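PDB 3BJE: nucleoside phosphorylase, putative from Trypanosoma brucei, which acts as a homodimeric uridine phosphorylase, reversibly cleaving uridine with phosphate to give uracil and ribose 1-phosphate. Local coordinates for residues Y61-S66 and T80-G85. Numbering follows the deposited sequence.
Sequences YFDKDS and TGTYKG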
ATOM      1  N   TYR A  61      11.455  -7.240  23.602  1.00 22.30           N
ATOM      2  CA  TYR A  61      10.652  -7.213  24.829  1.00 21.71           C
ATOM      3  C   TYR A  61       9.994  -8.554  25.140  1.00 20.65           C
ATOM      4  O   TYR A  61       9.414  -8.719  26.206  1.00 20.08           O
ATOM      5  CB  TYR A  61       9.565  -6.127  24.747  1.00 24.76           C
ATOM      6  CG  TYR A  61      10.119  -4.729  24.819  1.00 27.74           C
ATOM      7  CD1 TYR A  61      10.536  -4.073  23.678  1.00 26.88           C
ATOM      8  CD2 TYR A  61      10.240  -4.068  26.040  1.00 32.92           C
ATOM      9  CE1 TYR A  61      11.059  -2.791  23.731  1.00 31.02           C
ATOM     10  CE2 TYR A  61      10.761  -2.776  26.110  1.00 33.49           C
ATOM     11  CZ  TYR A  61      11.167  -2.143  24.948  1.00 31.88           C
ATOM     12  OH  TYR A  61      11.691  -0.868  25.007  1.00 33.96           O
ATOM     13  N   PHE A  62      10.063  -9.513  24.212  1.00 18.68           N
ATOM     14  CA  PHE A  62       9.557 -10.847  24.486  1.00 19.15           C
ATOM     15  C   PHE A  62      10.394 -11.492  25.581  1.00 19.46           C
ATOM     16  O   PHE A  62      11.553 -11.131  25.797  1.00 19.94           O
ATOM     17  CB  PHE A  62       9.591 -11.738  23.237  1.00 19.63           C
ATOM     18  CG  PHE A  62       8.653 -11.303  22.113  1.00 19.84           C
ATOM     19  CD1 PHE A  62       7.713 -10.294  22.286  1.00 23.60           C
ATOM     20  CD2 PHE A  62       8.699 -11.962  20.886  1.00 18.20           C
ATOM     21  CE1 PHE A  62       6.871  -9.925  21.243  1.00 23.97           C
ATOM     22  CE2 PHE A  62       7.852 -11.604  19.856  1.00 20.05           C
ATOM     23  CZ  PHE A  62       6.935 -10.594  20.036  1.00 20.07           C
ATOM     24  N   ASP A  63       9.791 -12.450  26.267  1.00 19.59           N
ATOM     25  CA  ASP A  63      10.463 -13.210  27.311  1.00 19.28           C
ATOM     26  C   ASP A  63      11.787 -13.783  26.797  1.00 19.50           C
ATOM     27  O   ASP A  63      11.884 -14.181  25.640  1.00 19.87           O
ATOM     28  CB  ASP A  63       9.561 -14.351  27.785  1.00 18.48           C
ATOM     29  CG  ASP A  63       8.241 -13.870  28.360  1.00 19.03           C
ATOM     30  OD1 ASP A  63       8.201 -12.747  28.902  1.00 18.94           O
ATOM     31  OD2 ASP A  63       7.258 -14.642  28.291  1.00 17.55           O
ATOM     32  N   LYS A  64      12.800 -13.809  27.659  1.00 19.68           N
ATOM     33  CA  LYS A  64      14.148 -14.226  27.269  1.00 19.15           C
ATOM     34  C   LYS A  64      14.128 -15.612  26.620  1.00 19.57           C
ATOM     35  O   LYS A  64      13.519 -16.547  27.146  1.00 19.72           O
ATOM     36  CB  LYS A  64      15.091 -14.166  28.479  1.00 19.24           C
ATOM     37  CG  LYS A  64      16.495 -14.741  28.247  1.00 21.78           C
ATOM     38  CD  LYS A  64      17.419 -14.459  29.458  1.00 22.72           C
ATOM     39  CE  LYS A  64      18.598 -15.439  29.570  1.00 26.30           C
ATOM     40  NZ  LYS A  64      18.282 -16.757  30.236  1.00 19.11           N
ATOM     41  N   ASP A  65      14.779 -15.712  25.460  1.00 22.90           N
ATOM     42  CA  ASP A  65      14.917 -16.963  24.697  1.00 22.75           C
ATOM     43  C   ASP A  65      13.591 -17.590  24.266  1.00 22.28           C
ATOM     44  O   ASP A  65      13.529 -18.784  23.973  1.00 24.07           O
ATOM     45  CB  ASP A  65      15.773 -17.971  25.473  1.00 25.23           C
ATOM     46  CG  ASP A  65      17.182 -17.456  25.729  1.00 27.09           C
ATOM     47  OD1 ASP A  65      17.706 -16.732  24.851  1.00 28.92           O
ATOM     48  OD2 ASP A  65      17.746 -17.760  26.800  1.00 29.25           O
ATOM     49  N   SER A  66      12.537 -16.787  24.199  1.00 20.50           N
ATOM     50  CA  SER A  66      11.216 -17.311  23.853  1.00 19.41           C
ATOM     51  C   SER A  66      10.926 -17.276  22.352  1.00 19.43           C
ATOM     52  O   SER A  66       9.943 -17.866  21.921  1.00 20.58           O
ATOM     53  CB  SER A  66      10.121 -16.530  24.583  1.00 19.26           C
ATOM     54  OG  SER A  66      10.014 -15.199  24.106  1.00 19.18           O
ATOM     55  N   THR A  80       7.832 -14.754  16.609  1.00 18.23           N
ATOM     56  CA  THR A  80       6.875 -15.293  17.569  1.00 17.75           C
ATOM     57  C   THR A  80       7.622 -15.754  18.802  1.00 19.27           C
ATOM     58  O   THR A  80       8.529 -16.568  18.698  1.00 18.09           O
ATOM     59  CB  THR A  80       6.113 -16.484  16.947  1.00 18.66           C
ATOM     60  OG1 THR A  80       5.353 -15.997  15.830  1.00 17.34           O
ATOM     61  CG2 THR A  80       5.197 -17.145  17.984  1.00 16.64           C
ATOM     62  N   GLY A  81       7.250 -15.205  19.956  1.00 18.44           N
ATOM     63  CA  GLY A  81       7.797 -15.629  21.245  1.00 18.38           C
ATOM     64  C   GLY A  81       6.673 -15.603  22.258  1.00 18.74           C
ATOM     65  O   GLY A  81       5.535 -15.918  21.924  1.00 17.18           O
ATOM     66  N   THR A  82       7.003 -15.228  23.487  1.00 18.85           N
ATOM     67  CA  THR A  82       6.008 -15.072  24.546  1.00 16.05           C
ATOM     68  C   THR A  82       6.275 -13.776  25.274  1.00 16.91           C
ATOM     69  O   THR A  82       7.392 -13.257  25.247  1.00 17.41           O
ATOM     70  CB  THR A  82       6.033 -16.251  25.562  1.00 15.98           C
ATOM     71  OG1 THR A  82       7.320 -16.322  26.196  1.00 17.98           O
ATOM     72  CG2 THR A  82       5.731 -17.597  24.901  1.00 18.94           C
ATOM     73  N   TYR A  83       5.223 -13.260  25.908  1.00 17.55           N
ATOM     74  CA  TYR A  83       5.310 -12.092  26.777  1.00 17.05           C
ATOM     75  C   TYR A  83       4.574 -12.437  28.050  1.00 18.40           C
ATOM     76  O   TYR A  83       3.380 -12.730  28.004  1.00 17.64           O
ATOM     77  CB  TYR A  83       4.675 -10.850  26.137  1.00 21.00           C
ATOM     78  CG  TYR A  83       4.793  -9.618  27.021  1.00 19.22           C
ATOM     79  CD1 TYR A  83       6.002  -8.937  27.141  1.00 21.59           C
ATOM     80  CD2 TYR A  83       3.707  -9.153  27.750  1.00 19.94           C
ATOM     81  CE1 TYR A  83       6.122  -7.823  27.960  1.00 25.26           C
ATOM     82  CE2 TYR A  83       3.823  -8.025  28.587  1.00 20.81           C
ATOM     83  CZ  TYR A  83       5.029  -7.372  28.675  1.00 24.67           C
ATOM     84  OH  TYR A  83       5.151  -6.262  29.488  1.00 25.38           O
ATOM     85  N   LYS A  84       5.299 -12.441  29.169  1.00 19.20           N
ATOM     86  CA  LYS A  84       4.756 -12.875  30.456  1.00 19.54           C
ATOM     87  C   LYS A  84       4.123 -14.254  30.327  1.00 18.70           C
ATOM     88  O   LYS A  84       3.136 -14.578  30.992  1.00 20.96           O
ATOM     89  CB  LYS A  84       3.808 -11.814  31.032  1.00 20.02           C
ATOM     90  CG  LYS A  84       4.548 -10.534  31.389  1.00 21.80           C
ATOM     91  CD  LYS A  84       3.708  -9.556  32.177  1.00 26.42           C
ATOM     92  CE  LYS A  84       4.601  -8.464  32.788  1.00 31.63           C
ATOM     93  NZ  LYS A  84       3.841  -7.335  33.442  1.00 36.03           N
ATOM     94  N   GLY A  85       4.733 -15.070  29.480  1.00 18.61           N
ATOM     95  CA  GLY A  85       4.293 -16.425  29.238  1.00 19.35           C
ATOM     96  C   GLY A  85       3.227 -16.636  28.189  1.00 19.57           C
ATOM     97  O   GLY A  85       2.967 -17.764  27.819  1.00 21.56           O
TER
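Asp-63 reaches across to the end of the strand holding Thr-82 and grips the turn that follows it with both carboxylate oxygens. OD1 takes the backbone N of Lys-84 on its syn lone pair, at 2.9 Å. OD2 likewise offers its syn side to Gly-85 N, 2.8 Å away, while the hydroxyl OG1 of Thr-82 donates to the same OD2 from the anti side over 2.7 Å, 25° out of the carboxylate plane. Three donors thus fix the rotation of the carboxylate and, probably, help to stabilise its negative charge. The Thr-82 side chain crosses that of Asp-63 at about a right angle, its OG1 held between backbone N and carbonyl carbon (chi1 61°). The backbones add a nearly straight bond from Asp-63 N to Thr-82 O, 2.7 Å long.

Ser-66 OG accepts from Thr-82 N at 3.1 Å and donates to Asp-63 O, a carbonyl that Ser-66 N also reaches from the same face; that backbone bond closes the type II turn 63-66, and the OG bond reinforces it. Ser-66 OG and the Phe-62 ring both close on Gly-81, which has no CB to keep them off. Beside this polar cluster, Tyr-61 O meets the edge of the Tyr-83 ring in its plane, CD1 lying 3.5 Å away.

Farther out, Tyr-83 OH and Lys-84 NZ both engage Glu-344 of helix 329-348, against which Tyr-61 also packs. Away from the ligand sites, an aspartate receiving successive backbone N-H groups here clasps a beta-hairpin turn, tying the connection between helix 54-59 and strand 69-73 to the 76-83/86-92 hairpin of the phosphorylase fold.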